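Long-range contact in probable oxidoreductase protein (Rhizobium etli, PDB 4FB5), which is probably an NAD-dependent oxidoreductase of the GFO/IDH/MocA family, its N-terminal part built on a Rossmann-type nucleotide-binding fold: residues R56-E64 with G78-L89. Sequence-based numbering, arbitrary orientation.
Sequences RPRLVHLAE and GFEKATADWRAL
Lys-81 N donates to Val-60 O at 2.7 Å, pairing 58-63 with 81-83, an edge strand of the parallel Rossmann sheet within this chain. Helix 70-77 links them as a right-handed beta-alpha-beta crossover, as in other Rossmann folds, and ends at Gly-78 in a Schellman motif whose positive phi suits glycine. One residue earlier Glu-80 N donates a second, longer hydrogen bond to Leu-59 O (3.3 Å).

Beside this pairing Phe-79 lies between two leucines of the neighbouring strand. Leu-59 CB sits over the centre of one ring face, 3.5 Å from the centroid, while Leu-62 CD1 covers the other face nearer the rim; a flat apolar ring fits such a slot. Leu-62 can reach it because its CG stands anti to the backbone N (chi1 -177°). With an alanine in place of Phe-79 both CH-pi contacts go, and Leu-59 and Leu-62 would probably face a gap.

His-61 is sandwiched likewise, with Leu-89 CA 3.8 Å from the ring centroid over one face and Lys-81 CB over the opposite one. Both its nitrogens are used: ND1 hydrogen-bonds Asp-92 OD2, and NE2 is hydrogen-bonded to Thr-83 OG1 (3.0 Å) at the ring edge, which together should fix the ring's rotation.

Arg-58 bends at chi3 (87°) and crosses Glu-80 at about a right angle, forming a salt bridge from Arg-58 NH1 to Glu-80 OE1 at 2.7 Å, with the carboxylate plane turned 41° from the guanidinium. The aliphatic stem of Lys-81 runs alongside Val-60 and carries NZ to a salt bridge with Glu-94 OE1, while Glu-94 OE2 pairs with Arg-58 NH2, so this guanidinium serves two carboxylates, Glu-80 through NH1 and Glu-94 through NH2.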
loop_
_atom_site.group_PDB
_atom_site.type_symbol
_atom_site.label_atom_id
_atom_site.label_comp_id
_atom_site.label_asym_id
_atom_site.label_seq_id
_atom_site.Cartn_x
_atom_site.Cartn_y
_atom_site.Cartn_z
ATOM N N ARG A 56 31.299 -26.432 -8.881
ATOM C CA ARG A 56 31.869 -25.148 -8.424
ATOM C C ARG A 56 32.481 -24.414 -9.581
ATOM O O ARG A 56 33.438 -24.869 -10.163
ATOM C CB ARG A 56 32.934 -25.355 -7.329
ATOM C CG ARG A 56 33.204 -24.144 -6.399
ATOM C CD ARG A 56 32.328 -24.153 -5.078
ATOM N NE ARG A 56 32.459 -22.963 -4.200
ATOM C CZ ARG A 56 32.559 -21.685 -4.603
ATOM N NH1 ARG A 56 32.526 -21.354 -5.904
ATOM N NH2 ARG A 56 32.679 -20.716 -3.695
ATOM N N PRO A 57 31.914 -23.283 -9.961
ATOM C CA PRO A 57 32.678 -22.635 -10.986
ATOM C C PRO A 57 33.971 -22.131 -10.398
ATOM O O PRO A 57 34.069 -21.906 -9.185
ATOM C CB PRO A 57 31.787 -21.477 -11.390
ATOM C CG PRO A 57 30.427 -21.996 -11.125
ATOM C CD PRO A 57 30.573 -22.708 -9.833
ATOM N N ARG A 58 34.953 -22.010 -11.284
ATOM C CA ARG A 58 36.319 -21.598 -10.971
ATOM C C ARG A 58 36.571 -20.261 -11.671
ATOM O O ARG A 58 36.337 -20.111 -12.895
ATOM C CB ARG A 58 37.334 -22.675 -11.425
ATOM C CG ARG A 58 38.758 -22.526 -10.879
ATOM C CD ARG A 58 39.587 -23.807 -11.114
ATOM N NE ARG A 58 40.253 -23.863 -12.430
ATOM C CZ ARG A 58 41.521 -23.499 -12.678
ATOM N NH1 ARG A 58 42.305 -23.019 -11.712
ATOM N NH2 ARG A 58 42.013 -23.610 -13.913
ATOM N N LEU A 59 37.027 -19.305 -10.866
ATOM C CA LEU A 59 37.168 -17.917 -11.284
ATOM C C LEU A 59 38.620 -17.782 -11.591
ATOM O O LEU A 59 39.473 -17.786 -10.690
ATOM C CB LEU A 59 36.726 -16.927 -10.181
ATOM C CG LEU A 59 35.510 -17.326 -9.323
ATOM C CD1 LEU A 59 35.369 -16.484 -8.059
ATOM C CD2 LEU A 59 34.222 -17.337 -10.126
ATOM N N VAL A 60 38.886 -17.672 -12.882
ATOM C CA VAL A 60 40.206 -17.871 -13.419
ATOM C C VAL A 60 40.875 -16.569 -13.824
ATOM O O VAL A 60 41.941 -16.235 -13.305
ATOM C CB VAL A 60 40.125 -18.805 -14.613
ATOM C CG1 VAL A 60 41.502 -18.994 -15.246
ATOM C CG2 VAL A 60 39.547 -20.146 -14.187
ATOM N N HIS A 61 40.231 -15.822 -14.717
ATOM C CA HIS A 61 40.859 -14.692 -15.380
ATOM C C HIS A 61 39.947 -13.478 -15.309
ATOM O O HIS A 61 38.727 -13.632 -15.329
ATOM C CB HIS A 61 41.050 -15.070 -16.848
ATOM C CG HIS A 61 42.317 -14.563 -17.470
ATOM N ND1 HIS A 61 43.214 -15.399 -18.106
ATOM C CD2 HIS A 61 42.824 -13.310 -17.584
ATOM C CE1 HIS A 61 44.216 -14.684 -18.588
ATOM N NE2 HIS A 61 44.008 -13.416 -18.282
ATOM N N LEU A 62 40.528 -12.277 -15.288
ATOM C CA LEU A 62 39.749 -11.049 -15.157
ATOM C C LEU A 62 40.431 -9.863 -15.822
ATOM O O LEU A 62 41.628 -9.705 -15.684
ATOM C CB LEU A 62 39.520 -10.743 -13.675
ATOM C CG LEU A 62 38.678 -9.546 -13.214
ATOM C CD1 LEU A 62 38.315 -9.716 -11.763
ATOM C CD2 LEU A 62 39.428 -8.240 -13.414
ATOM N N ALA A 63 39.656 -9.007 -16.491
ATOM C CA ALA A 63 40.187 -7.871 -17.251
ATOM C C ALA A 63 39.498 -6.565 -16.909
ATOM O O ALA A 63 38.353 -6.594 -16.503
ATOM C CB ALA A 63 40.031 -8.135 -18.724
ATOM N N GLU A 64 40.183 -5.429 -17.102
ATOM C CA GLU A 64 39.576 -4.091 -16.909
ATOM C C GLU A 64 40.050 -2.947 -17.850
ATOM O O GLU A 64 41.167 -2.423 -17.736
ATOM C CB GLU A 64 39.670 -3.666 -15.443
ATOM C CG GLU A 64 38.787 -2.480 -15.095
ATOM C CD GLU A 64 37.277 -2.787 -15.154
ATOM O OE1 GLU A 64 36.912 -3.983 -15.283
ATOM O OE2 GLU A 64 36.450 -1.836 -15.060
ATOM N N GLY A 78 38.029 -12.699 -6.081
ATOM C CA GLY A 78 38.519 -14.074 -5.935
ATOM C C GLY A 78 38.880 -14.798 -7.225
ATOM O O GLY A 78 38.558 -15.976 -7.385
ATOM N N PHE A 79 39.543 -14.075 -8.125
ATOM C CA PHE A 79 40.071 -14.588 -9.392
ATOM C C PHE A 79 41.579 -14.782 -9.354
ATOM O O PHE A 79 42.311 -13.939 -8.824
ATOM C CB PHE A 79 39.789 -13.596 -10.511
ATOM C CG PHE A 79 38.418 -13.679 -11.048
ATOM C CD1 PHE A 79 38.192 -14.232 -12.293
ATOM C CD2 PHE A 79 37.338 -13.222 -10.305
ATOM C CE1 PHE A 79 36.907 -14.326 -12.798
ATOM C CE2 PHE A 79 36.048 -13.310 -10.800
ATOM C CZ PHE A 79 35.833 -13.859 -12.049
ATOM N N GLU A 80 42.029 -15.867 -9.976
ATOM C CA GLU A 80 43.430 -16.283 -9.949
ATOM C C GLU A 80 44.332 -15.331 -10.739
ATOM O O GLU A 80 45.311 -14.809 -10.204
ATOM C CB GLU A 80 43.553 -17.746 -10.411
ATOM C CG GLU A 80 42.929 -18.752 -9.398
ATOM C CD GLU A 80 42.488 -20.110 -9.997
ATOM O OE1 GLU A 80 43.148 -20.614 -10.938
ATOM O OE2 GLU A 80 41.489 -20.697 -9.502
ATOM N N LYS A 81 43.964 -15.058 -11.982
ATOM C CA LYS A 81 44.751 -14.197 -12.843
ATOM C C LYS A 81 44.035 -12.877 -13.111
ATOM O O LYS A 81 42.814 -12.855 -13.199
ATOM C CB LYS A 81 45.016 -14.899 -14.183
ATOM C CG LYS A 81 45.726 -16.238 -14.060
ATOM C CD LYS A 81 45.416 -17.143 -15.237
ATOM C CE LYS A 81 45.495 -18.604 -14.802
ATOM N NZ LYS A 81 45.231 -19.473 -15.976
ATOM N N ALA A 82 44.816 -11.797 -13.243
ATOM C CA ALA A 82 44.375 -10.500 -13.790
ATOM C C ALA A 82 45.083 -10.209 -15.159
ATOM O O ALA A 82 45.940 -11.006 -15.586
ATOM C CB ALA A 82 44.666 -9.407 -12.794
ATOM N N THR A 83 44.703 -9.108 -15.835
ATOM C CA THR A 83 45.342 -8.555 -17.065
ATOM C C THR A 83 44.540 -7.369 -17.540
ATOM O O THR A 83 43.390 -7.209 -17.149
ATOM C CB THR A 83 45.370 -9.499 -18.293
ATOM O OG1 THR A 83 44.266 -10.406 -18.231
ATOM C CG2 THR A 83 46.721 -10.266 -18.413
ATOM N N ALA A 84 45.133 -6.544 -18.398
ATOM C CA ALA A 84 44.414 -5.407 -18.988
ATOM C C ALA A 84 44.286 -5.593 -20.505
ATOM O O ALA A 84 43.892 -4.687 -21.239
ATOM C CB ALA A 84 45.084 -4.080 -18.625
ATOM N N ASP A 85 44.627 -6.801 -20.941
ATOM C CA ASP A 85 44.378 -7.246 -22.290
ATOM C C ASP A 85 43.253 -8.286 -22.236
ATOM O O ASP A 85 43.406 -9.366 -21.649
ATOM C CB ASP A 85 45.669 -7.826 -22.901
ATOM C CG ASP A 85 45.454 -8.459 -24.292
ATOM O OD1 ASP A 85 44.293 -8.513 -24.790
ATOM O OD2 ASP A 85 46.461 -8.914 -24.887
ATOM N N TRP A 86 42.119 -7.957 -22.843
ATOM C CA TRP A 86 40.993 -8.870 -22.827
ATOM C C TRP A 86 41.082 -9.933 -23.903
ATOM O O TRP A 86 40.554 -11.036 -23.721
ATOM C CB TRP A 86 39.688 -8.121 -22.949
ATOM C CG TRP A 86 39.562 -7.289 -24.157
ATOM C CD1 TRP A 86 39.916 -5.976 -24.288
ATOM C CD2 TRP A 86 38.991 -7.682 -25.407
ATOM N NE1 TRP A 86 39.606 -5.528 -25.555
ATOM C CE2 TRP A 86 39.042 -6.559 -26.262
ATOM C CE3 TRP A 86 38.440 -8.873 -25.888
ATOM C CZ2 TRP A 86 38.570 -6.596 -27.575
ATOM C CZ3 TRP A 86 37.970 -8.910 -27.186
ATOM C CH2 TRP A 86 38.035 -7.777 -28.017
ATOM N N ARG A 87 41.738 -9.608 -25.017
ATOM C CA ARG A 87 41.982 -10.604 -26.053
ATOM C C ARG A 87 42.845 -11.742 -25.501
ATOM O O ARG A 87 42.851 -12.837 -26.051
ATOM C CB ARG A 87 42.610 -9.982 -27.301
ATOM C CG ARG A 87 41.677 -9.070 -28.061
ATOM C CD ARG A 87 42.428 -8.024 -28.855
ATOM N NE ARG A 87 41.717 -6.747 -28.837
ATOM C CZ ARG A 87 41.778 -5.821 -29.793
ATOM N NH1 ARG A 87 42.511 -6.017 -30.888
ATOM N NH2 ARG A 87 41.100 -4.690 -29.663
ATOM N N ALA A 88 43.539 -11.475 -24.393
ATOM C CA ALA A 88 44.357 -12.474 -23.693
ATOM C C ALA A 88 43.509 -13.395 -22.816
ATOM O O ALA A 88 43.686 -14.619 -22.828
ATOM C CB ALA A 88 45.434 -11.791 -22.864
ATOM N N LEU A 89 42.595 -12.798 -22.053
ATOM C CA LEU A 89 41.580 -13.546 -21.313
ATOM C C LEU A 89 40.825 -14.499 -22.242
ATOM O O LEU A 89 40.664 -15.688 -21.948
ATOM C CB LEU A 89 40.600 -12.568 -20.669
ATOM C CG LEU A 89 39.559 -13.147 -19.701
ATOM C CD1 LEU A 89 39.152 -12.116 -18.661
ATOM C CD2 LEU A 89 38.323 -13.702 -20.430
#